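Local coordinates for methylmalonate-semialdehyde dehydrogenase (Oceanimonas doudoroffii, PDB 4ZZ7), which catalyses the NAD-dependent, CoA-acylating oxidation of methylmalonate semialdehyde and belongs to the aldehyde dehydrogenase family, at residues C246-A252 with S458-H464; L214-D218 with T238-K244. All blocks are in the same frame, centred on the assembly; numbering follows the deposited sequence.

Both contacts belong to the Rossmann-like NAD-binding part of the aldehyde dehydrogenase fold, their centres about 16 Å apart. Contact 2 comes first along the chain: it joins the C-terminal ends of helices 208-216 and 229-241, which flank strand 220-226. K244 then leads into strand 245-249 of contact 1, whose partner, strand 459-460, returns some 200 residues later as the outermost of six sheet strands within this chain. The two meet where C246 CB packs on A239 CB at 3.7 Å. Contact 1 reaches the nicotinamide end of NAD; contact 2 lies farther from the chain centre (about 22 against 11 Å, between centres). F460 also packs on G243 of the second subunit, joining the two contacts across the interface.

Contact 1 (C246-A252 with S458-H464). With NAD (nicotinamide-adenine-dinucleotide), chain M.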
loop_
_atom_site.group_PDB
_atom_site.type_symbol
_atom_site.label_atom_id
_atom_site.label_comp_id
_atom_site.label_asym_id
_atom_site.label_seq_id
_atom_site.Cartn_x
_atom_site.Cartn_y
_atom_site.Cartn_z
ATOM N N CYS A 246 -19.497 -11.139 -9.191
ATOM C CA CYS A 246 -19.002 -12.376 -9.775
ATOM C C CYS A 246 -17.649 -12.171 -10.446
ATOM O O CYS A 246 -17.329 -11.078 -10.916
ATOM C CB CYS A 246 -20.032 -12.926 -10.793
ATOM S SG CYS A 246 -19.601 -14.456 -11.694
ATOM N N GLN A 247 -16.859 -13.246 -10.454
ATOM C CA GLN A 247 -15.624 -13.362 -11.243
ATOM C C GLN A 247 -15.681 -14.756 -11.886
ATOM O O GLN A 247 -15.797 -15.769 -11.191
ATOM C CB GLN A 247 -14.348 -13.162 -10.379
ATOM C CG GLN A 247 -14.184 -14.158 -9.210
ATOM C CD GLN A 247 -13.025 -13.912 -8.227
ATOM O OE1 GLN A 247 -12.892 -14.650 -7.235
ATOM N NE2 GLN A 247 -12.175 -12.916 -8.494
ATOM N N ALA A 248 -15.638 -14.807 -13.206
ATOM C CA ALA A 248 -15.660 -16.063 -13.896
ATOM C C ALA A 248 -14.474 -16.167 -14.826
ATOM O O ALA A 248 -14.337 -15.406 -15.779
ATOM C CB ALA A 248 -16.937 -16.194 -14.678
ATOM N N LEU A 249 -13.623 -17.138 -14.545
ATOM C CA LEU A 249 -12.452 -17.417 -15.357
ATOM C C LEU A 249 -12.744 -18.570 -16.311
ATOM O O LEU A 249 -13.438 -19.510 -15.955
ATOM C CB LEU A 249 -11.267 -17.742 -14.453
ATOM C CG LEU A 249 -10.638 -16.531 -13.762
ATOM C CD1 LEU A 249 -11.538 -15.989 -12.685
ATOM C CD2 LEU A 249 -9.295 -16.890 -13.151
ATOM N N GLY A 250 -12.156 -18.488 -17.498
ATOM C CA GLY A 250 -12.567 -19.266 -18.661
ATOM C C GLY A 250 -11.433 -20.019 -19.331
ATOM O O GLY A 250 -10.450 -20.368 -18.696
ATOM N N GLY A 251 -11.573 -20.255 -20.631
ATOM C CA GLY A 251 -10.593 -21.027 -21.385
ATOM C C GLY A 251 -9.342 -20.291 -21.801
ATOM O O GLY A 251 -9.151 -19.120 -21.462
ATOM N N ALA A 252 -8.502 -20.987 -22.566
ATOM C CA ALA A 252 -7.173 -20.489 -22.918
ATOM C C ALA A 252 -6.551 -21.148 -24.161
ATOM O O ALA A 252 -6.801 -22.309 -24.449
ATOM C CB ALA A 252 -6.273 -20.680 -21.725
ATOM N N SER A 458 -10.923 -14.998 -21.772
ATOM C CA SER A 458 -10.452 -15.886 -20.691
ATOM C C SER A 458 -10.941 -15.505 -19.265
ATOM O O SER A 458 -10.782 -16.278 -18.323
ATOM C CB SER A 458 -8.909 -15.976 -20.709
ATOM O OG SER A 458 -8.415 -16.494 -21.942
ATOM N N LEU A 459 -11.507 -14.312 -19.109
ATOM C CA LEU A 459 -11.982 -13.832 -17.815
ATOM C C LEU A 459 -13.141 -12.831 -17.907
ATOM O O LEU A 459 -13.098 -11.862 -18.675
ATOM C CB LEU A 459 -10.817 -13.177 -17.064
ATOM C CG LEU A 459 -11.077 -12.853 -15.594
ATOM C CD1 LEU A 459 -9.806 -13.023 -14.807
ATOM C CD2 LEU A 459 -11.634 -11.444 -15.395
ATOM N N PHE A 460 -14.159 -13.059 -17.092
ATOM C CA PHE A 460 -15.268 -12.132 -16.968
ATOM C C PHE A 460 -15.239 -11.528 -15.570
ATOM O O PHE A 460 -15.300 -12.234 -14.574
ATOM C CB PHE A 460 -16.609 -12.820 -17.252
ATOM C CG PHE A 460 -16.700 -13.447 -18.618
ATOM C CD1 PHE A 460 -16.285 -14.747 -18.825
ATOM C CD2 PHE A 460 -17.209 -12.753 -19.685
ATOM C CE1 PHE A 460 -16.367 -15.338 -20.080
ATOM C CE2 PHE A 460 -17.294 -13.336 -20.945
ATOM C CZ PHE A 460 -16.876 -14.625 -21.145
ATOM N N GLY A 461 -15.114 -10.206 -15.521
ATOM C CA GLY A 461 -15.065 -9.441 -14.276
ATOM C C GLY A 461 -13.931 -8.424 -14.273
ATOM O O GLY A 461 -13.238 -8.225 -15.289
ATOM N N ASP A 462 -13.743 -7.789 -13.115
ATOM C CA ASP A 462 -12.666 -6.809 -12.901
ATOM C C ASP A 462 -11.717 -7.112 -11.737
ATOM O O ASP A 462 -10.759 -6.364 -11.537
ATOM C CB ASP A 462 -13.247 -5.389 -12.748
ATOM C CG ASP A 462 -14.361 -5.301 -11.706
ATOM O OD1 ASP A 462 -14.368 -6.132 -10.788
ATOM O OD2 ASP A 462 -15.237 -4.417 -11.823
ATOM N N LEU A 463 -11.971 -8.172 -10.977
ATOM C CA LEU A 463 -11.063 -8.615 -9.925
ATOM C C LEU A 463 -10.679 -10.053 -10.189
ATOM O O LEU A 463 -11.545 -10.903 -10.404
ATOM C CB LEU A 463 -11.722 -8.529 -8.550
ATOM C CG LEU A 463 -11.941 -7.109 -8.070
ATOM C CD1 LEU A 463 -12.853 -7.120 -6.869
ATOM C CD2 LEU A 463 -10.624 -6.436 -7.731
ATOM N N HIS A 464 -9.385 -10.331 -10.137
ATOM C CA HIS A 464 -8.865 -11.623 -10.532
ATOM C C HIS A 464 -8.848 -12.619 -9.401
ATOM O O HIS A 464 -9.253 -12.306 -8.303
ATOM C CB HIS A 464 -7.513 -11.396 -11.160
ATOM C CG HIS A 464 -7.608 -10.614 -12.425
ATOM N ND1 HIS A 464 -6.550 -10.461 -13.295
ATOM C CD2 HIS A 464 -8.655 -9.966 -12.988
ATOM C CE1 HIS A 464 -6.943 -9.750 -14.336
ATOM N NE2 HIS A 464 -8.213 -9.434 -14.170
HETATM P PA NAD M . -16.670 -26.510 -16.995
HETATM O O1A NAD M . -17.558 -27.658 -17.466
HETATM O O2A NAD M . -16.559 -25.213 -17.778
HETATM O O5B NAD M . -17.160 -26.064 -15.513
HETATM C C5B NAD M . -16.687 -26.666 -14.299
HETATM C C4B NAD M . -17.689 -26.492 -13.158
HETATM O O4B NAD M . -18.900 -25.901 -13.635
HETATM C C3B NAD M . -18.098 -27.804 -12.494
HETATM O O3B NAD M . -18.118 -27.596 -11.080
HETATM C C2B NAD M . -19.464 -28.139 -13.088
HETATM O O2B NAD M . -20.436 -28.763 -12.244
HETATM C C1B NAD M . -20.018 -26.785 -13.492
HETATM N N9A NAD M . -20.822 -26.842 -14.749
HETATM C C8A NAD M . -20.535 -27.579 -15.862
HETATM N N7A NAD M . -21.465 -27.376 -16.819
HETATM C C5A NAD M . -22.378 -26.500 -16.331
HETATM C C6A NAD M . -23.631 -25.868 -16.837
HETATM N N6A NAD M . -24.073 -26.152 -18.081
HETATM N N1A NAD M . -24.292 -25.006 -16.018
HETATM C C2A NAD M . -23.843 -24.723 -14.757
HETATM N N3A NAD M . -22.718 -25.247 -14.227
HETATM C C4A NAD M . -21.958 -26.135 -14.953
HETATM O O3 NAD M . -15.152 -27.079 -16.749
HETATM P PN NAD M . -14.615 -28.625 -16.665
HETATM O O1N NAD M . -15.071 -29.300 -15.367
HETATM O O2N NAD M . -14.748 -29.385 -17.992
HETATM O O5D NAD M . -13.073 -28.205 -16.515
HETATM C C5D NAD M . -12.317 -27.804 -17.670
HETATM C C4D NAD M . -12.232 -26.283 -17.911
HETATM O O4D NAD M . -11.541 -25.535 -16.885
HETATM C C3D NAD M . -11.460 -25.988 -19.209
HETATM O O3D NAD M . -12.355 -25.616 -20.262
HETATM C C2D NAD M . -10.457 -24.869 -18.886
HETATM O O2D NAD M . -10.476 -23.828 -19.869
HETATM C C1D NAD M . -10.914 -24.404 -17.515
HETATM N N1N NAD M . -9.874 -23.834 -16.664
HETATM C C2N NAD M . -9.812 -22.498 -16.600
HETATM C C3N NAD M . -8.861 -21.871 -15.801
HETATM C C7N NAD M . -8.722 -20.369 -15.717
HETATM O O7N NAD M . -8.588 -19.634 -16.701
HETATM N N7N NAD M . -8.701 -19.860 -14.497
HETATM C C4N NAD M . -7.999 -22.655 -15.042
HETATM C C5N NAD M . -8.078 -24.041 -15.109
HETATM C C6N NAD M . -9.043 -24.613 -15.940
#
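This is a buried antiparallel strand pairing at the edge of the Rossmann-like NAD-binding sheet: strand 459-460, outermost within the chain, runs against strand 245-249, otherwise flanked by parallel strand 220-226. A248 and F460 form the hydrogen-bonded pair, with A248 N to F460 O at 2.9 Å and F460 N to A248 O at 2.7 Å. L249 and L459 follow as a non-hydrogen-bonded pair, L249 CG lying 3.8 Å from L459 CD1. On the opposite face, A248 and F460 pack against helix 229-241. G461, at phi 133°, has backbone angles that call for glycine; a CB would also crowd C246 O. Beyond it the chain curls back, so Q247 NE2 donates to L463 O at 2.8 Å and, weakly, to H464 O at 3.0 Å, while OE1 accepts from S224. At the other end the pairing runs out into the cofactor pocket: G250 N bonds S458 O at 2.7 Å, G251 CA lies 3.2 Å from NAD O2D, and L249 CD2 approaches NAD carboxamide N7N to 3.3 Å. E385 lies beside G251, C283 beside A252; both bind NAD, C283 probably being the family's catalytic cysteine. S458 OG fastens this loop, donating to G251 O at 2.8 Å.

Contact 2 (L214-D218 with T238-K244); sequences LLHDD and TASANGK
Two helix C-termini meet on one side of the Rossmann-like sheet, joined by K244 from the loop after the second helix. Residues 214-216 end helix 208-216, and D217 first leaves helical angles (phi/psi -73/124°); residues 238-241 end helix 229-241, and N242 (-101/27°) leads into G243 at positive phi (76°), then extended K244. L215 CA lies 5.7 Å from A239 CA, and H216 CA 6.6 Å from N242 CA. L215 (m, chi2 t) is the apolar centre, its CD1 3.8 Å from T238 CG2 and its CD2 4.2 Å from A239 CB. H216 (m, chi2 80°) starts away from the other helix, but its ring swings back: CE1 comes 3.6 Å from T238 CG2 and CD2 3.6 Å from N242 OD1, while ND1 bonds D212 O. N242 (m) folds over its own helix end, ND2 donating to T238 O at 3.0 Å, its CB 3.7 Å from L215 O. K244 (p, t, p, t) bends at chi1 and chi3 to bring NZ to the C-terminal carbonyls of helix 208-216: it donates to L215 O at 2.9 Å and weakly to L214 O at 3.5 Å, with D217 O 2.7 Å away and V220 O a further acceptor. A positive ammonium thus meets backbone carbonyls at a helix C-terminus, matching the helix dipole and tying helix 208-216 to the residue just ahead of strand 245-249.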
loop_
_atom_site.group_PDB
_atom_site.type_symbol
_atom_site.label_atom_id
_atom_site.label_comp_id
_atom_site.label_asym_id
_atom_site.label_seq_id
_atom_site.Cartn_x
_atom_site.Cartn_y
_atom_site.Cartn_z
ATOM N N LEU A 214 -27.328 -22.003 -6.163
ATOM C CA LEU A 214 -26.425 -20.970 -5.647
ATOM C C LEU A 214 -26.672 -19.568 -6.301
ATOM O O LEU A 214 -26.856 -18.536 -5.597
ATOM C CB LEU A 214 -24.969 -21.395 -5.858
ATOM C CG LEU A 214 -24.512 -22.661 -5.134
ATOM C CD1 LEU A 214 -23.185 -23.140 -5.705
ATOM C CD2 LEU A 214 -24.406 -22.424 -3.637
ATOM N N LEU A 215 -26.707 -19.547 -7.634
ATOM C CA LEU A 215 -26.885 -18.304 -8.384
ATOM C C LEU A 215 -28.204 -17.564 -8.064
ATOM O O LEU A 215 -28.265 -16.328 -8.052
ATOM C CB LEU A 215 -26.791 -18.589 -9.881
ATOM C CG LEU A 215 -25.443 -19.132 -10.355
ATOM C CD1 LEU A 215 -25.517 -19.587 -11.800
ATOM C CD2 LEU A 215 -24.344 -18.115 -10.192
ATOM N N HIS A 216 -29.253 -18.330 -7.784
ATOM C CA HIS A 216 -30.593 -17.765 -7.619
ATOM C C HIS A 216 -31.007 -17.520 -6.167
ATOM O O HIS A 216 -31.941 -16.770 -5.924
ATOM C CB HIS A 216 -31.590 -18.645 -8.360
ATOM C CG HIS A 216 -31.460 -18.568 -9.850
ATOM N ND1 HIS A 216 -30.498 -19.254 -10.554
ATOM C CD2 HIS A 216 -32.166 -17.868 -10.769
ATOM C CE1 HIS A 216 -30.629 -18.994 -11.844
ATOM N NE2 HIS A 216 -31.630 -18.148 -12.001
ATOM N N ASP A 217 -30.309 -18.123 -5.205
ATOM C CA ASP A 217 -30.554 -17.844 -3.780
ATOM C C ASP A 217 -30.028 -16.458 -3.379
ATOM O O ASP A 217 -28.862 -16.160 -3.516
ATOM C CB ASP A 217 -29.903 -18.904 -2.906
ATOM C CG ASP A 217 -30.385 -18.859 -1.471
ATOM O OD1 ASP A 217 -30.133 -17.855 -0.758
ATOM O OD2 ASP A 217 -30.999 -19.853 -1.047
ATOM N N ASP A 218 -30.903 -15.637 -2.831
ATOM C CA ASP A 218 -30.577 -14.250 -2.510
ATOM C C ASP A 218 -29.541 -14.092 -1.404
ATOM O O ASP A 218 -28.885 -13.043 -1.331
ATOM C CB ASP A 218 -31.853 -13.464 -2.159
ATOM C CG ASP A 218 -32.799 -13.326 -3.352
ATOM O OD1 ASP A 218 -32.504 -13.904 -4.437
ATOM O OD2 ASP A 218 -33.846 -12.652 -3.205
ATOM N N THR A 238 -25.682 -14.830 -15.499
ATOM C CA THR A 238 -26.743 -15.202 -14.567
ATOM C C THR A 238 -26.579 -14.488 -13.234
ATOM O O THR A 238 -27.517 -13.859 -12.727
ATOM C CB THR A 238 -26.763 -16.733 -14.316
ATOM O OG1 THR A 238 -26.804 -17.435 -15.571
ATOM C CG2 THR A 238 -27.958 -17.148 -13.455
ATOM N N ALA A 239 -25.380 -14.598 -12.665
ATOM C CA ALA A 239 -25.047 -13.898 -11.416
ATOM C C ALA A 239 -25.362 -12.413 -11.522
ATOM O O ALA A 239 -25.993 -11.851 -10.637
ATOM C CB ALA A 239 -23.576 -14.079 -11.070
ATOM N N SER A 240 -24.930 -11.799 -12.620
ATOM C CA SER A 240 -25.147 -10.372 -12.838
ATOM C C SER A 240 -26.616 -9.996 -12.978
ATOM O O SER A 240 -27.019 -8.899 -12.588
ATOM C CB SER A 240 -24.360 -9.901 -14.057
ATOM O OG SER A 240 -22.952 -10.052 -13.837
ATOM N N ALA A 241 -27.407 -10.907 -13.537
ATOM C CA ALA A 241 -28.876 -10.743 -13.582
ATOM C C ALA A 241 -29.535 -10.834 -12.212
ATOM O O ALA A 241 -30.596 -10.283 -12.018
ATOM C CB ALA A 241 -29.519 -11.761 -14.520
ATOM N N ASN A 242 -28.914 -11.547 -11.278
ATOM C CA ASN A 242 -29.434 -11.673 -9.901
ATOM C C ASN A 242 -28.714 -10.758 -8.871
ATOM O O ASN A 242 -28.646 -11.084 -7.668
ATOM C CB ASN A 242 -29.394 -13.131 -9.449
ATOM C CG ASN A 242 -30.409 -14.002 -10.188
ATOM O OD1 ASN A 242 -31.329 -14.558 -9.583
ATOM N ND2 ASN A 242 -30.242 -14.134 -11.495
ATOM N N GLY A 243 -28.162 -9.632 -9.366
ATOM C CA GLY A 243 -27.600 -8.555 -8.528
ATOM C C GLY A 243 -26.232 -8.782 -7.868
ATOM O O GLY A 243 -25.486 -7.806 -7.613
ATOM N N LYS A 244 -25.902 -10.051 -7.581
ATOM C CA LYS A 244 -24.627 -10.414 -6.944
ATOM C C LYS A 244 -23.370 -10.355 -7.842
ATOM O O LYS A 244 -23.399 -10.684 -9.030
ATOM C CB LYS A 244 -24.714 -11.783 -6.278
ATOM C CG LYS A 244 -24.760 -12.949 -7.255
ATOM C CD LYS A 244 -25.403 -14.177 -6.626
ATOM C CE LYS A 244 -26.894 -13.992 -6.412
ATOM N NZ LYS A 244 -27.435 -15.100 -5.600
#